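PDB 4V2X: endo-beta-1,4-glucanase (cellulase B) from Bacillus halodurans, which probably hydrolyses beta-1,4-glucosidic bonds in cellulose and related beta-glucans, its family 5 catalytic module being joined to an Ig-like and a CBM46 module. Local coordinates for residues Gly68-Asp76 with Trp85-Leu94; Leu140-His151 with Tyr186-Asn196. All blocks are in the same frame, centred on the assembly; numbering follows the deposited sequence.

Contact 1. Residues Gly68-Asp76 with Trp85-Leu94; sequences GWNLGNTFD and WGNPRVTREL
Val90 is the apolar centre of this contact. With its CG1 anti to the backbone N (chi1 -179°), CG2 is directed at the loop that follows strand 68-70, where it meets Thr74 CG2 at 3.7 Å, the tip of Leu71 (CD2) and the Phe75 ring (CE2). Leu94, on the first turn of helix 92-100, continues this packing: its CD2 lies 3.8 Å from Leu71 CD1. Phe75 in turn leans on Val132 and Val135 of helix 126-141, which ties the cluster to the next helix of the barrel.

Beside the cluster, Asn87 ND2 donates to Asn73 O (2.9 Å, N-H...O 158°) from above the carbonyl plane, and a water gives the same oxygen a second donor while accepting from Trp85 N and Asn87 N. Replacing Asn87 by a leucine would probably cost the Asn73 carbonyl its side-chain donor, with the bridging water left to link the two segments at that oxygen. The turn is also tied internally, the Asp76 carboxylate accepting from Asn73 N and Thr74 N.

The dry packing round Val90 contrasts with a hydrated flank toward solvent. There the exposed Trp85 still sets its ring edge against the Asn73 amide, Trp85 CE3 to Asn73 CG 3.5 Å, and a second water bridges Asn73 OD1 and Trp85 O. A loop leading from a strand into its helix in this way is the first step of a beta-alpha-beta unit in a (beta/alpha)8 barrel.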
loop_
_atom_site.group_PDB
_atom_site.type_symbol
_atom_site.label_atom_id
_atom_site.label_comp_id
_atom_site.label_asym_id
_atom_site.label_seq_id
_atom_site.Cartn_x
_atom_site.Cartn_y
_atom_site.Cartn_z
ATOM N N GLY A 68 24.585 11.915 -17.468
ATOM C CA GLY A 68 25.115 10.624 -17.043
ATOM C C GLY A 68 25.256 9.592 -18.145
ATOM O O GLY A 68 24.681 9.728 -19.228
ATOM N N TRP A 69 26.005 8.538 -17.839
ATOM C CA TRP A 69 26.300 7.473 -18.787
ATOM C C TRP A 69 26.329 6.138 -18.046
ATOM O O TRP A 69 26.855 6.061 -16.931
ATOM C CB TRP A 69 27.655 7.777 -19.426
ATOM C CG TRP A 69 28.132 6.821 -20.469
ATOM C CD1 TRP A 69 27.830 6.842 -21.796
ATOM C CD2 TRP A 69 29.048 5.739 -20.284
ATOM N NE1 TRP A 69 28.489 5.834 -22.449
ATOM C CE2 TRP A 69 29.242 5.139 -21.545
ATOM C CE3 TRP A 69 29.728 5.216 -19.175
ATOM C CZ2 TRP A 69 30.080 4.044 -21.729
ATOM C CZ3 TRP A 69 30.563 4.129 -19.360
ATOM C CH2 TRP A 69 30.729 3.551 -20.628
ATOM N N ASN A 70 25.750 5.103 -18.652
ATOM C CA ASN A 70 25.781 3.747 -18.097
ATOM C C ASN A 70 26.923 2.934 -18.679
ATOM O O ASN A 70 27.093 2.875 -19.895
ATOM C CB ASN A 70 24.506 2.962 -18.420
ATOM C CG ASN A 70 23.352 3.285 -17.499
ATOM O OD1 ASN A 70 23.090 2.559 -16.543
ATOM N ND2 ASN A 70 22.625 4.353 -17.810
ATOM N N LEU A 71 27.679 2.294 -17.799
ATOM C CA LEU A 71 28.636 1.268 -18.165
ATOM C C LEU A 71 27.866 -0.035 -18.370
ATOM O O LEU A 71 27.889 -0.932 -17.528
ATOM C CB LEU A 71 29.676 1.126 -17.048
ATOM C CG LEU A 71 30.819 0.146 -17.266
ATOM C CD1 LEU A 71 31.728 0.619 -18.389
ATOM C CD2 LEU A 71 31.584 -0.019 -15.966
ATOM N N GLY A 72 27.156 -0.123 -19.491
ATOM C CA GLY A 72 26.227 -1.218 -19.724
ATOM C C GLY A 72 26.851 -2.508 -20.216
ATOM O O GLY A 72 27.946 -2.507 -20.792
ATOM N N ASN A 73 26.127 -3.608 -20.006
ATOM C CA ASN A 73 26.552 -4.944 -20.418
ATOM C C ASN A 73 27.979 -5.243 -19.985
ATOM O O ASN A 73 28.762 -5.800 -20.750
ATOM C CB ASN A 73 26.415 -5.126 -21.940
ATOM C CG ASN A 73 24.982 -5.382 -22.387
ATOM O OD1 ASN A 73 24.752 -5.797 -23.532
ATOM N ND2 ASN A 73 24.026 -5.145 -21.514
ATOM N N THR A 74 28.304 -4.838 -18.764
ATOM C CA THR A 74 29.648 -4.985 -18.221
ATOM C C THR A 74 29.527 -5.777 -16.910
ATOM O O THR A 74 29.335 -6.998 -16.957
ATOM C CB THR A 74 30.328 -3.606 -18.107
ATOM O OG1 THR A 74 30.266 -2.957 -19.389
ATOM C CG2 THR A 74 31.781 -3.734 -17.696
ATOM N N PHE A 75 29.583 -5.126 -15.751
ATOM C CA PHE A 75 29.412 -5.860 -14.485
ATOM C C PHE A 75 28.011 -6.444 -14.343
ATOM O O PHE A 75 27.800 -7.367 -13.560
ATOM C CB PHE A 75 29.775 -4.991 -13.288
ATOM C CG PHE A 75 31.231 -4.605 -13.258
ATOM C CD1 PHE A 75 32.210 -5.551 -12.985
ATOM C CD2 PHE A 75 31.618 -3.296 -13.509
ATOM C CE1 PHE A 75 33.549 -5.192 -12.959
ATOM C CE2 PHE A 75 32.948 -2.936 -13.486
ATOM C CZ PHE A 75 33.916 -3.882 -13.210
ATOM N N ASP A 76 27.069 -5.896 -15.110
ATOM C CA ASP A 76 25.718 -6.435 -15.187
ATOM C C ASP A 76 25.601 -7.699 -16.031
ATOM O O ASP A 76 24.597 -8.400 -15.936
ATOM C CB ASP A 76 24.731 -5.371 -15.693
ATOM C CG ASP A 76 25.240 -4.615 -16.903
ATOM O OD1 ASP A 76 26.435 -4.214 -16.926
ATOM O OD2 ASP A 76 24.428 -4.391 -17.824
ATOM N N TRP A 85 29.427 -10.589 -22.100
ATOM C CA TRP A 85 28.600 -10.085 -23.194
ATOM C C TRP A 85 29.382 -9.277 -24.238
ATOM O O TRP A 85 28.813 -8.477 -24.986
ATOM C CB TRP A 85 27.409 -9.309 -22.613
ATOM C CG TRP A 85 26.353 -10.197 -21.988
ATOM C CD1 TRP A 85 26.269 -11.566 -22.049
ATOM C CD2 TRP A 85 25.204 -9.767 -21.244
ATOM N NE1 TRP A 85 25.152 -12.006 -21.379
ATOM C CE2 TRP A 85 24.477 -10.922 -20.883
ATOM C CE3 TRP A 85 24.715 -8.513 -20.855
ATOM C CZ2 TRP A 85 23.296 -10.862 -20.140
ATOM C CZ3 TRP A 85 23.547 -8.453 -20.119
ATOM C CH2 TRP A 85 22.845 -9.621 -19.772
ATOM N N GLY A 86 30.690 -9.519 -24.306
ATOM C CA GLY A 86 31.510 -9.021 -25.404
ATOM C C GLY A 86 32.230 -7.712 -25.169
ATOM O O GLY A 86 32.987 -7.273 -26.031
ATOM N N ASN A 87 32.004 -7.071 -24.025
ATOM C CA ASN A 87 32.788 -5.887 -23.682
ATOM C C ASN A 87 34.103 -6.270 -23.015
ATOM O O ASN A 87 34.189 -7.308 -22.363
ATOM C CB ASN A 87 31.996 -4.930 -22.798
ATOM C CG ASN A 87 30.908 -4.212 -23.563
ATOM O OD1 ASN A 87 31.139 -3.701 -24.663
ATOM N ND2 ASN A 87 29.718 -4.171 -22.992
ATOM N N PRO A 88 35.141 -5.441 -23.206
ATOM C CA PRO A 88 36.424 -5.762 -22.597
ATOM C C PRO A 88 36.425 -5.429 -21.111
ATOM O O PRO A 88 35.549 -4.714 -20.633
ATOM C CB PRO A 88 37.398 -4.871 -23.356
ATOM C CG PRO A 88 36.589 -3.696 -23.772
ATOM C CD PRO A 88 35.205 -4.215 -24.022
ATOM N N ARG A 89 37.404 -5.955 -20.383
ATOM C CA ARG A 89 37.630 -5.503 -19.023
ATOM C C ARG A 89 37.727 -3.971 -19.033
ATOM O O ARG A 89 38.236 -3.372 -19.987
ATOM C CB ARG A 89 38.912 -6.125 -18.452
ATOM C CG ARG A 89 38.805 -7.607 -18.108
ATOM C CD ARG A 89 38.047 -7.833 -16.808
ATOM N NE ARG A 89 37.958 -9.243 -16.409
ATOM C CZ ARG A 89 38.771 -9.866 -15.554
ATOM N NH1 ARG A 89 39.794 -9.231 -14.980
ATOM N NH2 ARG A 89 38.564 -11.151 -15.278
ATOM N N VAL A 90 37.220 -3.349 -17.976
ATOM C CA VAL A 90 37.186 -1.901 -17.865
ATOM C C VAL A 90 38.600 -1.357 -17.676
ATOM O O VAL A 90 39.347 -1.824 -16.812
ATOM C CB VAL A 90 36.302 -1.442 -16.687
ATOM C CG1 VAL A 90 36.269 0.079 -16.600
ATOM C CG2 VAL A 90 34.884 -2.011 -16.831
ATOM N N THR A 91 38.970 -0.384 -18.500
ATOM C CA THR A 91 40.249 0.312 -18.338
ATOM C C THR A 91 40.028 1.655 -17.656
ATOM O O THR A 91 38.938 2.233 -17.734
ATOM C CB THR A 91 40.925 0.569 -19.692
ATOM O OG1 THR A 91 40.094 1.428 -20.482
ATOM C CG2 THR A 91 41.160 -0.742 -20.434
ATOM N N ARG A 92 41.068 2.175 -17.006
ATOM C CA ARG A 92 40.991 3.521 -16.458
ATOM C C ARG A 92 40.727 4.526 -17.580
ATOM O O ARG A 92 40.017 5.511 -17.389
ATOM C CB ARG A 92 42.273 3.901 -15.706
ATOM C CG ARG A 92 42.080 5.149 -14.863
ATOM C CD ARG A 92 43.330 5.588 -14.120
ATOM N NE ARG A 92 42.967 6.414 -12.967
ATOM C CZ ARG A 92 42.498 7.659 -13.031
ATOM N NH1 ARG A 92 42.331 8.276 -14.200
ATOM N NH2 ARG A 92 42.192 8.301 -11.908
ATOM N N GLU A 93 41.308 4.263 -18.747
ATOM C CA GLU A 93 41.184 5.162 -19.881
ATOM C C GLU A 93 39.724 5.336 -20.307
ATOM O O GLU A 93 39.314 6.437 -20.651
ATOM C CB GLU A 93 42.041 4.671 -21.050
ATOM C CG GLU A 93 42.038 5.603 -22.248
ATOM C CD GLU A 93 43.203 5.366 -23.195
ATOM O OE1 GLU A 93 43.938 4.368 -23.029
ATOM O OE2 GLU A 93 43.375 6.190 -24.115
ATOM N N LEU A 94 38.940 4.265 -20.271
ATOM C CA LEU A 94 37.508 4.374 -20.624
ATOM C C LEU A 94 36.794 5.407 -19.759
ATOM O O LEU A 94 36.036 6.247 -20.254
ATOM C CB LEU A 94 36.814 3.021 -20.470
ATOM C CG LEU A 94 35.301 3.013 -20.718
ATOM C CD1 LEU A 94 34.976 3.477 -22.133
ATOM C CD2 LEU A 94 34.757 1.625 -20.448
HETATM O O HOH W 1 30.502 -7.876 -21.476
HETATM O O HOH W 2 27.038 -6.379 -25.360
#

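Contact 2. Residues Leu140-His151 with Tyr186-Asn196; sequences LEEDLYVMINLH and YPTKLMFESVN
A bend at chi3 (75°) turns the end of Lys189 across Tyr145 and on to Asp143. Its CE sits over the middle of the Tyr145 ring, 3.8 Å from the centroid, in a CH-pi contact, and NZ passes over the same face as a cation-pi partner. NZ then reaches Asp143 twice: a 2.6 Å salt bridge to OD1 and a hydrogen bond to the backbone O from above the carbonyl plane. Asp143 is the C-prime residue of the Schellman motif ending helix 126-141, so the lysine ties the turn that ends the helix to the start of the neighbouring strand. Leu140 covers the same corner, laying CD1 against the edge of the Tyr186 ring.

From here strands 145-149 and 190-193 run parallel. Val146 takes the Lys189 carbonyl with its N and gives its O to Met191 N (2.8 Å), and Ile148 repeats the pattern with Met191 and Glu193. Val146, Ile148, Leu190 and Phe192 share one face; Met147 and Met191 share the other with Glu193.

At the far end, Asn149 ND2 donates to Glu193 OE1 (3.1 Å) from above the carboxylate plane and to His151 ND1 (3.2 Å) in the ring plane, fixing the imidazole's rotation, while Val110 holds the amide's other end, OD1. Asn196 ND2 lies over one face of the His151 ring, toward its rim, 3.2 Å from His151 CE1. Arg107 binds both Glu193 OE1 and Asn196 OD1. These shared bonds probably hold the buried polar groups in fixed orientations, at the barrel end where family 5 enzymes generally carry the acid-base glutamate, just beyond strand four.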
loop_
_atom_site.group_PDB
_atom_site.type_symbol
_atom_site.label_atom_id
_atom_site.label_comp_id
_atom_site.label_asym_id
_atom_site.label_seq_id
_atom_site.Cartn_x
_atom_site.Cartn_y
_atom_site.Cartn_z
ATOM N N LEU A 140 35.302 8.066 -9.282
ATOM C CA LEU A 140 35.353 9.089 -8.234
ATOM C C LEU A 140 36.603 9.964 -8.402
ATOM O O LEU A 140 36.540 11.177 -8.207
ATOM C CB LEU A 140 35.301 8.469 -6.835
ATOM C CG LEU A 140 33.994 7.788 -6.412
ATOM C CD1 LEU A 140 34.187 6.999 -5.126
ATOM C CD2 LEU A 140 32.871 8.803 -6.252
ATOM N N GLU A 141 37.720 9.350 -8.788
ATOM C CA GLU A 141 38.971 10.088 -9.045
ATOM C C GLU A 141 38.808 11.078 -10.200
ATOM O O GLU A 141 39.414 12.153 -10.200
ATOM C CB GLU A 141 40.124 9.124 -9.334
ATOM C CG GLU A 141 40.649 8.415 -8.088
ATOM C CD GLU A 141 41.469 7.168 -8.387
ATOM O OE1 GLU A 141 41.919 6.977 -9.538
ATOM O OE2 GLU A 141 41.675 6.370 -7.450
ATOM N N GLU A 142 37.973 10.715 -11.170
ATOM C CA GLU A 142 37.653 11.593 -12.288
ATOM C C GLU A 142 36.528 12.565 -11.949
ATOM O O GLU A 142 35.968 13.192 -12.840
ATOM C CB GLU A 142 37.295 10.762 -13.524
ATOM C CG GLU A 142 38.459 9.969 -14.093
ATOM C CD GLU A 142 39.539 10.862 -14.681
ATOM O OE1 GLU A 142 39.185 11.828 -15.386
ATOM O OE2 GLU A 142 40.735 10.601 -14.439
ATOM N N ASP A 143 36.197 12.680 -10.664
ATOM C CA ASP A 143 35.224 13.649 -10.172
ATOM C C ASP A 143 33.781 13.344 -10.573
ATOM O O ASP A 143 32.925 14.234 -10.551
ATOM C CB ASP A 143 35.593 15.068 -10.631
ATOM C CG ASP A 143 34.971 16.134 -9.764
ATOM O OD1 ASP A 143 34.738 15.866 -8.564
ATOM O OD2 ASP A 143 34.707 17.240 -10.283
ATOM N N LEU A 144 33.512 12.091 -10.931
ATOM C CA LEU A 144 32.169 11.677 -11.302
ATOM C C LEU A 144 31.372 11.249 -10.087
ATOM O O LEU A 144 31.925 10.754 -9.110
ATOM C CB LEU A 144 32.225 10.506 -12.284
ATOM C CG LEU A 144 33.017 10.736 -13.570
ATOM C CD1 LEU A 144 33.125 9.443 -14.359
ATOM C CD2 LEU A 144 32.374 11.828 -14.408
ATOM N N TYR A 145 30.060 11.447 -10.168
ATOM C CA TYR A 145 29.112 10.764 -9.289
ATOM C C TYR A 145 29.019 9.338 -9.804
ATOM O O TYR A 145 29.217 9.093 -10.998
ATOM C CB TYR A 145 27.726 11.426 -9.345
ATOM C CG TYR A 145 27.702 12.793 -8.720
ATOM C CD1 TYR A 145 28.117 13.912 -9.435
ATOM C CD2 TYR A 145 27.287 12.970 -7.407
ATOM C CE1 TYR A 145 28.119 15.171 -8.858
ATOM C CE2 TYR A 145 27.290 14.223 -6.821
ATOM C CZ TYR A 145 27.707 15.320 -7.548
ATOM O OH TYR A 145 27.705 16.570 -6.960
ATOM N N VAL A 146 28.714 8.407 -8.908
ATOM C CA VAL A 146 28.661 6.990 -9.239
ATOM C C VAL A 146 27.418 6.354 -8.630
ATOM O O VAL A 146 27.123 6.557 -7.455
ATOM C CB VAL A 146 29.900 6.243 -8.693
ATOM C CG1 VAL A 146 29.844 4.766 -9.067
ATOM C CG2 VAL A 146 31.181 6.884 -9.199
ATOM N N MET A 147 26.705 5.560 -9.424
ATOM C CA MET A 147 25.566 4.790 -8.924
ATOM C C MET A 147 25.846 3.318 -9.132
ATOM O O MET A 147 26.159 2.902 -10.244
ATOM C CB MET A 147 24.276 5.170 -9.666
ATOM C CG MET A 147 23.005 4.521 -9.122
ATOM S SD MET A 147 21.514 4.816 -10.108
ATOM C CE MET A 147 21.549 6.596 -10.307
ATOM N N ILE A 148 25.738 2.533 -8.062
ATOM C CA ILE A 148 25.801 1.084 -8.166
ATOM C C ILE A 148 24.473 0.507 -7.689
ATOM O O ILE A 148 23.718 1.166 -6.961
ATOM C CB ILE A 148 26.954 0.461 -7.346
ATOM C CG1 ILE A 148 26.808 0.789 -5.859
ATOM C CG2 ILE A 148 28.304 0.922 -7.892
ATOM C CD1 ILE A 148 27.783 0.032 -4.981
ATOM N N ASN A 149 24.200 -0.727 -8.088
ATOM C CA ASN A 149 22.923 -1.353 -7.778
ATOM C C ASN A 149 23.009 -2.875 -7.671
ATOM O O ASN A 149 24.097 -3.437 -7.685
ATOM C CB ASN A 149 21.900 -0.957 -8.850
ATOM C CG ASN A 149 22.172 -1.599 -10.205
ATOM O OD1 ASN A 149 22.997 -2.505 -10.332
ATOM N ND2 ASN A 149 21.453 -1.133 -11.232
ATOM N N LEU A 150 21.855 -3.523 -7.533
ATOM C CA LEU A 150 21.709 -4.930 -7.911
ATOM C C LEU A 150 20.959 -4.869 -9.219
ATOM O O LEU A 150 19.915 -4.214 -9.291
ATOM C CB LEU A 150 20.900 -5.743 -6.894
ATOM C CG LEU A 150 21.076 -5.484 -5.404
ATOM C CD1 LEU A 150 20.172 -6.423 -4.619
ATOM C CD2 LEU A 150 22.529 -5.642 -4.984
ATOM N N HIS A 151 21.477 -5.519 -10.258
ATOM C CA HIS A 151 20.926 -5.316 -11.600
ATOM C C HIS A 151 20.063 -6.487 -12.063
ATOM O O HIS A 151 18.896 -6.550 -11.700
ATOM C CB HIS A 151 22.035 -4.969 -12.584
ATOM C CG HIS A 151 21.543 -4.280 -13.812
ATOM N ND1 HIS A 151 21.195 -2.947 -13.827
ATOM C CD2 HIS A 151 21.347 -4.736 -15.068
ATOM C CE1 HIS A 151 20.824 -2.608 -15.049
ATOM N NE2 HIS A 151 20.889 -3.681 -15.816
ATOM N N TYR A 186 33.094 5.528 1.706
ATOM C CA TYR A 186 33.287 6.170 0.400
ATOM C C TYR A 186 32.588 7.524 0.351
ATOM O O TYR A 186 31.589 7.720 1.035
ATOM C CB TYR A 186 32.765 5.278 -0.727
ATOM C CG TYR A 186 33.755 4.227 -1.155
ATOM C CD1 TYR A 186 34.274 3.313 -0.242
ATOM C CD2 TYR A 186 34.174 4.143 -2.477
ATOM C CE1 TYR A 186 35.194 2.357 -0.632
ATOM C CE2 TYR A 186 35.084 3.186 -2.878
ATOM C CZ TYR A 186 35.587 2.295 -1.953
ATOM O OH TYR A 186 36.501 1.357 -2.353
ATOM N N PRO A 187 33.107 8.458 -0.466
ATOM C CA PRO A 187 32.469 9.770 -0.618
ATOM C C PRO A 187 30.994 9.640 -0.977
ATOM O O PRO A 187 30.610 8.672 -1.638
ATOM C CB PRO A 187 33.232 10.405 -1.779
ATOM C CG PRO A 187 34.557 9.725 -1.790
ATOM C CD PRO A 187 34.310 8.327 -1.309
ATOM N N THR A 188 30.179 10.602 -0.555
ATOM C CA THR A 188 28.734 10.534 -0.815
ATOM C C THR A 188 28.371 10.753 -2.287
ATOM O O THR A 188 27.201 10.637 -2.650
ATOM C CB THR A 188 27.948 11.531 0.052
ATOM O OG1 THR A 188 28.461 12.854 -0.138
ATOM C CG2 THR A 188 28.060 11.141 1.522
ATOM N N LYS A 189 29.362 11.061 -3.122
ATOM C CA LYS A 189 29.172 11.073 -4.579
ATOM C C LYS A 189 28.914 9.661 -5.122
ATOM O O LYS A 189 28.442 9.509 -6.256
ATOM C CB LYS A 189 30.370 11.711 -5.279
ATOM C CG LYS A 189 30.496 13.193 -4.958
ATOM C CD LYS A 189 31.656 13.846 -5.678
ATOM C CE LYS A 189 31.351 14.068 -7.143
ATOM N NZ LYS A 189 32.404 14.912 -7.771
ATOM N N LEU A 190 29.241 8.645 -4.325
ATOM C CA LEU A 190 28.780 7.271 -4.574
ATOM C C LEU A 190 27.387 7.103 -3.964
ATOM O O LEU A 190 27.199 7.314 -2.758
ATOM C CB LEU A 190 29.740 6.241 -3.962
ATOM C CG LEU A 190 29.313 4.768 -4.019
ATOM C CD1 LEU A 190 29.141 4.287 -5.458
ATOM C CD2 LEU A 190 30.320 3.899 -3.278
ATOM N N MET A 191 26.413 6.758 -4.803
ATOM C CA MET A 191 25.039 6.521 -4.353
ATOM C C MET A 191 24.633 5.075 -4.635
ATOM O O MET A 191 25.192 4.432 -5.524
ATOM C CB MET A 191 24.070 7.495 -5.034
ATOM C CG MET A 191 23.821 7.225 -6.511
ATOM S SD MET A 191 23.286 8.695 -7.410
ATOM C CE MET A 191 24.876 9.484 -7.667
ATOM N N PHE A 192 23.669 4.575 -3.863
ATOM C CA PHE A 192 23.168 3.208 -4.011
ATOM C C PHE A 192 21.754 3.197 -4.576
ATOM O O PHE A 192 20.908 3.970 -4.133
ATOM C CB PHE A 192 23.095 2.491 -2.656
ATOM C CG PHE A 192 24.399 2.413 -1.898
ATOM C CD1 PHE A 192 25.628 2.488 -2.531
ATOM C CD2 PHE A 192 24.377 2.203 -0.520
ATOM C CE1 PHE A 192 26.808 2.391 -1.804
ATOM C CE2 PHE A 192 25.551 2.104 0.210
ATOM C CZ PHE A 192 26.769 2.202 -0.431
ATOM N N GLU A 193 21.507 2.279 -5.510
ATOM C CA GLU A 193 20.184 2.043 -6.103
ATOM C C GLU A 193 19.733 0.629 -5.737
ATOM O O GLU A 193 20.438 -0.342 -5.995
ATOM C CB GLU A 193 20.278 2.199 -7.620
ATOM C CG GLU A 193 19.021 1.872 -8.412
ATOM C CD GLU A 193 19.284 1.804 -9.909
ATOM O OE1 GLU A 193 20.455 1.639 -10.315
ATOM O OE2 GLU A 193 18.318 1.913 -10.685
ATOM N N SER A 194 18.543 0.515 -5.148
ATOM C CA SER A 194 18.102 -0.718 -4.490
ATOM C C SER A 194 18.050 -1.945 -5.401
ATOM O O SER A 194 18.549 -3.013 -5.036
ATOM C CB SER A 194 16.720 -0.498 -3.875
ATOM O OG SER A 194 15.781 -0.117 -4.861
ATOM N N VAL A 195 17.432 -1.795 -6.573
ATOM C CA VAL A 195 17.261 -2.904 -7.511
ATOM C C VAL A 195 16.876 -2.352 -8.878
ATOM O O VAL A 195 16.081 -1.416 -8.970
ATOM C CB VAL A 195 16.190 -3.915 -7.023
ATOM C CG1 VAL A 195 14.864 -3.233 -6.726
ATOM C CG2 VAL A 195 15.980 -5.034 -8.045
ATOM N N ASN A 196 17.437 -2.929 -9.934
ATOM C CA ASN A 196 17.089 -2.518 -11.296
ATOM C C ASN A 196 15.738 -3.067 -11.761
ATOM O O ASN A 196 15.482 -4.257 -11.639
ATOM C CB ASN A 196 18.151 -3.008 -12.270
ATOM C CG ASN A 196 17.943 -2.467 -13.666
ATOM O OD1 ASN A 196 17.954 -1.259 -13.865
ATOM N ND2 ASN A 196 17.766 -3.350 -14.636
HETATM O O HOH W 3 33.856 12.191 -7.388
#

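Overall arrangement
Both contacts belong to the eight-stranded barrel of the catalytic module and are largely buried, yet they hold it differently. Contact 1 packs the loop after strand 68-70 against the loop leading into helix 92-100 and its first turn, through an apolar cluster, one amide-to-carbonyl bond and bridging waters, with one flank at solvent. Contact 2 joins two neighbouring strands directly, by a parallel ladder, with a charged, partly exposed corner at one end and a buried polar network at the other. Their centres lie about 15 Å apart, and they meet in two places: Arg92 forms salt bridges to Glu141 and Glu142 at the surface, while Asp76 packs on His151 near the C-terminal ends of the strands.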